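Local coordinates for protein polyphosphate kinase (PDB 2O8R) that probably catalyses the reversible transfer of the terminal phosphate of ATP onto a growing long-chain polyphosphate, with magnesium as cofactor, at residues 133-137 against 138-142; 577-580 against 581-584; 658-661 against 662-666. The protein carries 3 engineered substitutions. All coordinates share one frame; numbering follows the deposited sequence.

Interaction 1 of 3, residues 133-137 against 138-142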
# COMPACT_ATOMS: atom_id res chain seq x y z
N ARG A 133 7.21 23.65 -19.10
CA ARG A 133 7.53 23.90 -17.69
C ARG A 133 7.55 22.56 -16.98
O ARG A 133 8.54 22.24 -16.30
CB ARG A 133 6.52 24.84 -17.04
CG ARG A 133 7.08 25.70 -15.92
CD ARG A 133 6.00 26.11 -14.92
NE ARG A 133 5.79 25.07 -13.91
CZ ARG A 133 4.84 24.14 -13.94
NH1 ARG A 133 3.96 24.09 -14.94
NH2 ARG A 133 4.76 23.24 -12.97
N PHE A 134 6.49 21.79 -17.20
CA PHE A 134 6.27 20.48 -16.57
C PHE A 134 7.43 19.56 -16.83
O PHE A 134 7.97 18.95 -15.90
CB PHE A 134 4.99 19.84 -17.12
CG PHE A 134 4.54 18.60 -16.38
CD1 PHE A 134 3.88 18.70 -15.16
CD2 PHE A 134 4.72 17.34 -16.93
CE1 PHE A 134 3.43 17.57 -14.51
CE2 PHE A 134 4.28 16.21 -16.27
CZ PHE A 134 3.63 16.33 -15.06
N PHE A 135 7.83 19.46 -18.09
CA PHE A 135 8.97 18.65 -18.43
C PHE A 135 10.17 19.12 -17.62
O PHE A 135 10.82 18.31 -16.97
CB PHE A 135 9.30 18.66 -19.91
CG PHE A 135 10.55 17.90 -20.22
CD1 PHE A 135 10.53 16.52 -20.29
CD2 PHE A 135 11.76 18.57 -20.38
CE1 PHE A 135 11.70 15.79 -20.55
CE2 PHE A 135 12.92 17.85 -20.64
CZ PHE A 135 12.89 16.46 -20.73
N HIS A 136 10.43 20.43 -17.64
CA HIS A 136 11.61 20.95 -16.93
C HIS A 136 11.55 20.74 -15.43
O HIS A 136 12.47 20.18 -14.85
CB HIS A 136 11.91 22.41 -17.30
CG HIS A 136 12.62 22.55 -18.62
ND1 HIS A 136 11.94 22.64 -19.82
CD2 HIS A 136 13.93 22.58 -18.93
CE1 HIS A 136 12.81 22.74 -20.81
NE2 HIS A 136 14.03 22.70 -20.30
N GLU A 137 10.46 21.14 -14.79
CA GLU A 137 10.42 21.08 -13.33
C GLU A 137 10.06 19.71 -12.77
O GLU A 137 10.48 19.37 -11.67
CB GLU A 137 9.46 22.13 -12.76
CG GLU A 137 9.80 23.57 -13.05
CD GLU A 137 8.73 24.53 -12.51
OE1 GLU A 137 7.66 24.05 -12.07
OE2 GLU A 137 8.96 25.75 -12.52
N GLU A 138 9.26 18.94 -13.50
CA GLU A 138 8.69 17.71 -12.95
C GLU A 138 9.19 16.39 -13.57
O GLU A 138 9.44 15.43 -12.84
CB GLU A 138 7.17 17.75 -13.02
CG GLU A 138 6.54 18.92 -12.28
CD GLU A 138 6.19 18.60 -10.85
OE1 GLU A 138 6.59 17.52 -10.36
OE2 GLU A 138 5.51 19.43 -10.21
N ILE A 139 9.31 16.33 -14.89
CA ILE A 139 9.78 15.11 -15.54
C ILE A 139 11.30 14.98 -15.52
O ILE A 139 11.84 13.99 -15.02
CB ILE A 139 9.34 15.02 -17.01
CG1 ILE A 139 7.82 15.04 -17.12
CG2 ILE A 139 9.91 13.78 -17.65
CD1 ILE A 139 7.32 14.88 -18.52
N PHE A 140 11.97 15.98 -16.05
CA PHE A 140 13.42 15.94 -16.22
C PHE A 140 14.19 15.45 -14.99
O PHE A 140 15.03 14.58 -15.11
CB PHE A 140 13.96 17.29 -16.72
CG PHE A 140 15.42 17.28 -17.03
CD1 PHE A 140 15.87 16.88 -18.28
CD2 PHE A 140 16.36 17.66 -16.06
CE1 PHE A 140 17.23 16.87 -18.58
CE2 PHE A 140 17.71 17.64 -16.35
CZ PHE A 140 18.14 17.24 -17.61
N PRO A 141 13.89 16.01 -13.80
CA PRO A 141 14.61 15.51 -12.60
C PRO A 141 14.45 14.01 -12.34
O PRO A 141 15.20 13.46 -11.53
CB PRO A 141 13.97 16.29 -11.45
CG PRO A 141 13.31 17.48 -12.08
CD PRO A 141 12.95 17.11 -13.48
N LEU A 142 13.51 13.35 -13.01
CA LEU A 142 13.26 11.93 -12.80
C LEU A 142 13.81 11.07 -13.95
O LEU A 142 13.57 9.87 -14.02
CB LEU A 142 11.76 11.69 -12.60
CG LEU A 142 11.01 12.36 -11.42
CD1 LEU A 142 9.57 11.86 -11.35
CD2 LEU A 142 11.71 12.08 -10.10

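Interaction 2 of 3, residues 577-580 against 581-584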
# COMPACT_ATOMS: atom_id res chain seq x y z
N PRO A 577 -17.28 -28.01 -28.72
CA PRO A 577 -18.71 -28.11 -28.97
C PRO A 577 -19.01 -28.35 -30.44
O PRO A 577 -18.11 -28.29 -31.28
CB PRO A 577 -19.22 -26.73 -28.56
CG PRO A 577 -18.09 -25.81 -28.86
CD PRO A 577 -16.83 -26.61 -28.67
N ASP A 578 -20.29 -28.62 -30.73
CA ASP A 578 -20.78 -28.81 -32.09
C ASP A 578 -20.06 -29.96 -32.79
O ASP A 578 -19.65 -29.84 -33.94
CB ASP A 578 -20.64 -27.53 -32.91
CG ASP A 578 -21.30 -26.33 -32.25
OD1 ASP A 578 -22.23 -26.53 -31.43
OD2 ASP A 578 -20.89 -25.20 -32.57
N MSE A 579 -19.92 -31.06 -32.08
CA MSE A 579 -19.27 -32.24 -32.60
C MSE A 579 -20.18 -33.40 -32.32
O MSE A 579 -21.05 -33.30 -31.46
CB MSE A 579 -17.96 -32.45 -31.86
CG MSE A 579 -17.02 -31.29 -31.96
SE MSE A 579 -15.89 -31.31 -33.55
CE MSE A 579 -17.02 -30.48 -34.91
N PRO A 580 -20.01 -34.52 -33.05
CA PRO A 580 -20.81 -35.69 -32.73
C PRO A 580 -20.74 -36.10 -31.25
O PRO A 580 -21.77 -36.41 -30.66
CB PRO A 580 -20.19 -36.76 -33.63
CG PRO A 580 -19.71 -35.99 -34.80
CD PRO A 580 -19.15 -34.75 -34.22
N GLN A 581 -19.55 -36.05 -30.65
CA GLN A 581 -19.38 -36.50 -29.27
C GLN A 581 -19.91 -35.51 -28.24
O GLN A 581 -20.02 -35.83 -27.05
CB GLN A 581 -17.91 -36.81 -28.98
CG GLN A 581 -17.27 -37.77 -29.98
CD GLN A 581 -16.48 -37.07 -31.08
OE1 GLN A 581 -15.29 -37.31 -31.23
NE2 GLN A 581 -17.15 -36.22 -31.86
N SER A 582 -20.25 -34.31 -28.71
CA SER A 582 -20.70 -33.21 -27.87
C SER A 582 -22.02 -32.68 -28.42
O SER A 582 -22.44 -31.56 -28.11
CB SER A 582 -19.66 -32.10 -27.85
OG SER A 582 -19.63 -31.40 -29.09
N ARG A 583 -22.67 -33.52 -29.22
CA ARG A 583 -23.92 -33.19 -29.89
C ARG A 583 -24.99 -32.67 -28.93
O ARG A 583 -25.76 -31.79 -29.30
CB ARG A 583 -24.40 -34.40 -30.71
CG ARG A 583 -25.91 -34.59 -30.86
CD ARG A 583 -26.26 -35.59 -31.99
NE ARG A 583 -25.28 -36.68 -32.13
CZ ARG A 583 -24.48 -36.84 -33.18
NH1 ARG A 583 -24.53 -35.99 -34.21
NH2 ARG A 583 -23.64 -37.86 -33.21
N ASN A 584 -25.02 -33.18 -27.71
CA ASN A 584 -25.99 -32.72 -26.72
C ASN A 584 -25.47 -31.68 -25.74
O ASN A 584 -26.10 -31.44 -24.70
CB ASN A 584 -26.53 -33.91 -25.94
CG ASN A 584 -27.41 -34.78 -26.78
OD1 ASN A 584 -28.19 -34.28 -27.58
ND2 ASN A 584 -27.30 -36.09 -26.61

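Interaction 3 of 3, residues 658-661 against 662-666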
# COMPACT_ATOMS: atom_id res chain seq x y z
N ARG A 658 -21.90 -17.94 -27.43
CA ARG A 658 -21.80 -19.37 -27.59
C ARG A 658 -20.48 -19.59 -28.29
O ARG A 658 -20.03 -18.73 -29.05
CB ARG A 658 -22.99 -19.96 -28.35
CG ARG A 658 -22.99 -19.67 -29.82
CD ARG A 658 -24.17 -20.31 -30.53
NE ARG A 658 -24.36 -19.68 -31.84
CZ ARG A 658 -23.76 -20.08 -32.96
NH1 ARG A 658 -22.95 -21.15 -32.95
NH2 ARG A 658 -23.98 -19.44 -34.10
N ILE A 659 -19.85 -20.70 -27.96
CA ILE A 659 -18.58 -21.09 -28.53
C ILE A 659 -18.82 -22.09 -29.65
O ILE A 659 -19.69 -22.97 -29.54
CB ILE A 659 -17.68 -21.75 -27.45
CG1 ILE A 659 -17.53 -20.84 -26.23
CG2 ILE A 659 -16.32 -22.11 -28.02
CD1 ILE A 659 -16.96 -19.48 -26.54
N ASP A 660 -18.08 -21.95 -30.73
CA ASP A 660 -18.13 -22.99 -31.75
C ASP A 660 -16.85 -23.83 -31.76
O ASP A 660 -15.94 -23.61 -30.95
CB ASP A 660 -18.43 -22.39 -33.12
CG ASP A 660 -17.39 -21.37 -33.57
OD1 ASP A 660 -16.17 -21.62 -33.44
OD2 ASP A 660 -17.82 -20.32 -34.08
N SER A 661 -16.79 -24.77 -32.69
CA SER A 661 -15.66 -25.69 -32.80
C SER A 661 -14.40 -25.01 -33.31
O SER A 661 -13.32 -25.57 -33.20
CB SER A 661 -16.02 -26.89 -33.67
OG SER A 661 -16.91 -26.54 -34.72
N SER A 662 -14.53 -23.80 -33.84
CA SER A 662 -13.34 -23.03 -34.23
C SER A 662 -12.92 -22.01 -33.17
O SER A 662 -12.20 -21.05 -33.47
CB SER A 662 -13.58 -22.35 -35.57
OG SER A 662 -14.01 -23.29 -36.53
N LEU A 663 -13.37 -22.24 -31.93
CA LEU A 663 -13.08 -21.37 -30.77
C LEU A 663 -13.64 -19.93 -30.87
O LEU A 663 -13.14 -19.01 -30.21
CB LEU A 663 -11.58 -21.37 -30.41
CG LEU A 663 -11.07 -22.53 -29.54
CD1 LEU A 663 -9.57 -22.44 -29.37
CD2 LEU A 663 -11.73 -22.57 -28.17
N ASN A 664 -14.67 -19.73 -31.69
CA ASN A 664 -15.18 -18.39 -31.88
C ASN A 664 -16.22 -17.99 -30.87
O ASN A 664 -17.05 -18.81 -30.45
CB ASN A 664 -15.75 -18.21 -33.28
CG ASN A 664 -14.68 -18.16 -34.32
OD1 ASN A 664 -13.91 -17.21 -34.38
ND2 ASN A 664 -14.62 -19.18 -35.16
N ASN A 665 -16.16 -16.72 -30.50
CA ASN A 665 -17.11 -16.13 -29.58
C ASN A 665 -18.27 -15.57 -30.40
O ASN A 665 -18.14 -14.56 -31.11
CB ASN A 665 -16.43 -15.04 -28.76
CG ASN A 665 -15.43 -15.60 -27.75
OD1 ASN A 665 -15.82 -16.26 -26.79
ND2 ASN A 665 -14.14 -15.29 -27.95
N ILE A 666 -19.41 -16.25 -30.33
CA ILE A 666 -20.58 -15.84 -31.08
C ILE A 666 -21.66 -15.32 -30.12
O ILE A 666 -22.16 -16.07 -29.28
CB ILE A 666 -21.15 -17.02 -31.92
CG1 ILE A 666 -20.04 -17.78 -32.65
CG2 ILE A 666 -22.11 -16.51 -32.93
CD1 ILE A 666 -19.31 -16.95 -33.66

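Interaction 1 of 3, residues 133-137 against 138-142
The rings of Phe-134 and Phe-135 pack against Glu-138, Ile-139 and Phe-140, three to five residues on. A chi1 of -170° swings the Phe-134 ring to the side of its carbonyl carbon, and Glu-138 CB sits over one face, 4.1 Å from the ring centroid in a CH-pi contact. Ile-139 bridges the two rings: its CG1 lies 3.8 Å from Phe-134 CE2, while its CB and CG2 meet the CD1 side of Phe-135. The other flank of the Phe-135 ring receives Phe-140, whose CB lies over a face and whose CD1 is 3.9 Å from Phe-135 CZ. Near the carboxy-terminal end of helix 125-139 the coil widens into a pi-type turn: Phe-134 O takes both Glu-138 N (2.7 Å) and Ile-139 N (3.1 Å), from opposite faces of its carbonyl plane, and Phe-140 N reaches Phe-135 O at 2.8 Å, nearly straight at 172°. A short 3-10 segment, 140-142, follows, in which Pro-141, with no N-H to offer, rests its CD against His-136 O. Among charged groups, Arg-133 NE lies 2.8 Å from Glu-137 OE1 in a salt bridge one helical turn apart, its hydrogen bonds from NE and NH2 both weak. Helix 209-214 packs on Phe-135 and Ile-139, His-216 stacks on Phe-135, and Phe-156 of the second subunit packs on Phe-140 and Pro-141.

Interaction 2 of 3, residues 577-580 against 581-584
Between Met-579 and Ser-582 the backbone closes a type I turn through Pro-580 and Gln-581, with Ser-582 N bonded to Met-579 O at 3.0 Å from well above the carbonyl plane, and a weak bond of 3.4 Å from Arg-583 N to Pro-580 O prolongs it by one residue. The Ser-582 hydroxyl reaches back across the turn. A chi1 of 73° sets OG between its own backbone N and carbonyl carbon, and from there it accepts the N-H of Met-579 at 3.0 Å. Met-579, a selenomethionine, brings its CB to 3.4 Å from the same Ser-582 OG, while its chain bends at chi2 and chi3 and takes the selenium away. Gln-581 lies alongside Pro-580, pointing the same way: the bend at chi2 brings NE2 to 3.4 Å from Pro-580 CD. Arg-583 bends at chi3, and Pro-580 O lies over one face of its guanidinium, without a hydrogen bond. The turn belongs to the loop between parallel strands 564-569 and 585-589 of the second C-terminal domain; Tyr-556 of helix 549-560 touches Gln-581 and Ser-582. Ser-582 OG also bonds to Val-576 O, and since a carbonyl can only accept, the hydroxyl proton goes there. From the last position of the turn the buried serine links Val-576 O and Met-579 N, using both donor and acceptor capacity.

Interaction 3 of 3, residues 658-661 against 662-666
Asp-660 lays its carboxylate over the turn that closes a beta hairpin, crossing the side chain of Asn-664 obliquely with carboxylate and amide planes 69° apart. Strands 657-659 and 665-667 are joined by a type I turn from Asp-660 to Leu-663, and Leu-663 has the left-handed backbone conformation of a G1-type bulge. A chi1 of 60° places Asp-660 CG between its backbone N and carbonyl carbon, which swings OD1 over the turn. Ser-662 N approaches OD1 at 2.8 Å on the anti side, forming an Asx turn, and Asn-664 N approaches the same OD1 at 3.0 Å from the opposite face of the carboxylate plane. Asn-664 ND2 adds a weak bond. Two firm N-H donors thus fix the rotation of the carboxylate and would probably favour its charged form. Farther along, Arg-658 and Ile-666 form a hydrogen-bonded antiparallel pair, with Arg-658 N to Ile-666 O at 2.6 Å and the return bond from Ile-666 N to Arg-658 O at 2.9 Å. The extended arginine chain runs over its neighbour: Ile-666 CB lies above the centre of the guanidinium and CG2 is 3.7 Å from Arg-658 NH2. On the opposite face of the sheet, Ile-659 and Asn-665 lie side by side, directed alike. There Ile-659 CD1 touches, at 3.4 Å, the same Asn-665 OD1 that is hydrogen-bonded by Arg-589 NH1.

In the fold
Along the chain the three contacts follow in series. Interaction 1 lies at the C-terminal end of helix 125-139 in the middle domain, its centre about 62 Å from that of interaction 2 and 50 Å from that of interaction 3. The other two share the second C-terminal domain, of the phospholipase D clan, with centres about 13 Å apart. Interaction 2 is in the loop between parallel strands 564-569 and 585-589; interaction 3 is the hairpin that finishes the same mixed sheet beyond 585-589. They touch where Pro-577 CG meets Ile-659 O at 3.3 Å. Interaction 1 thus sits at the subunit interface, whereas the hairpin's Asn-665 lies about 9 Å, between side chains, from Arg-570, predicted to bind ATP.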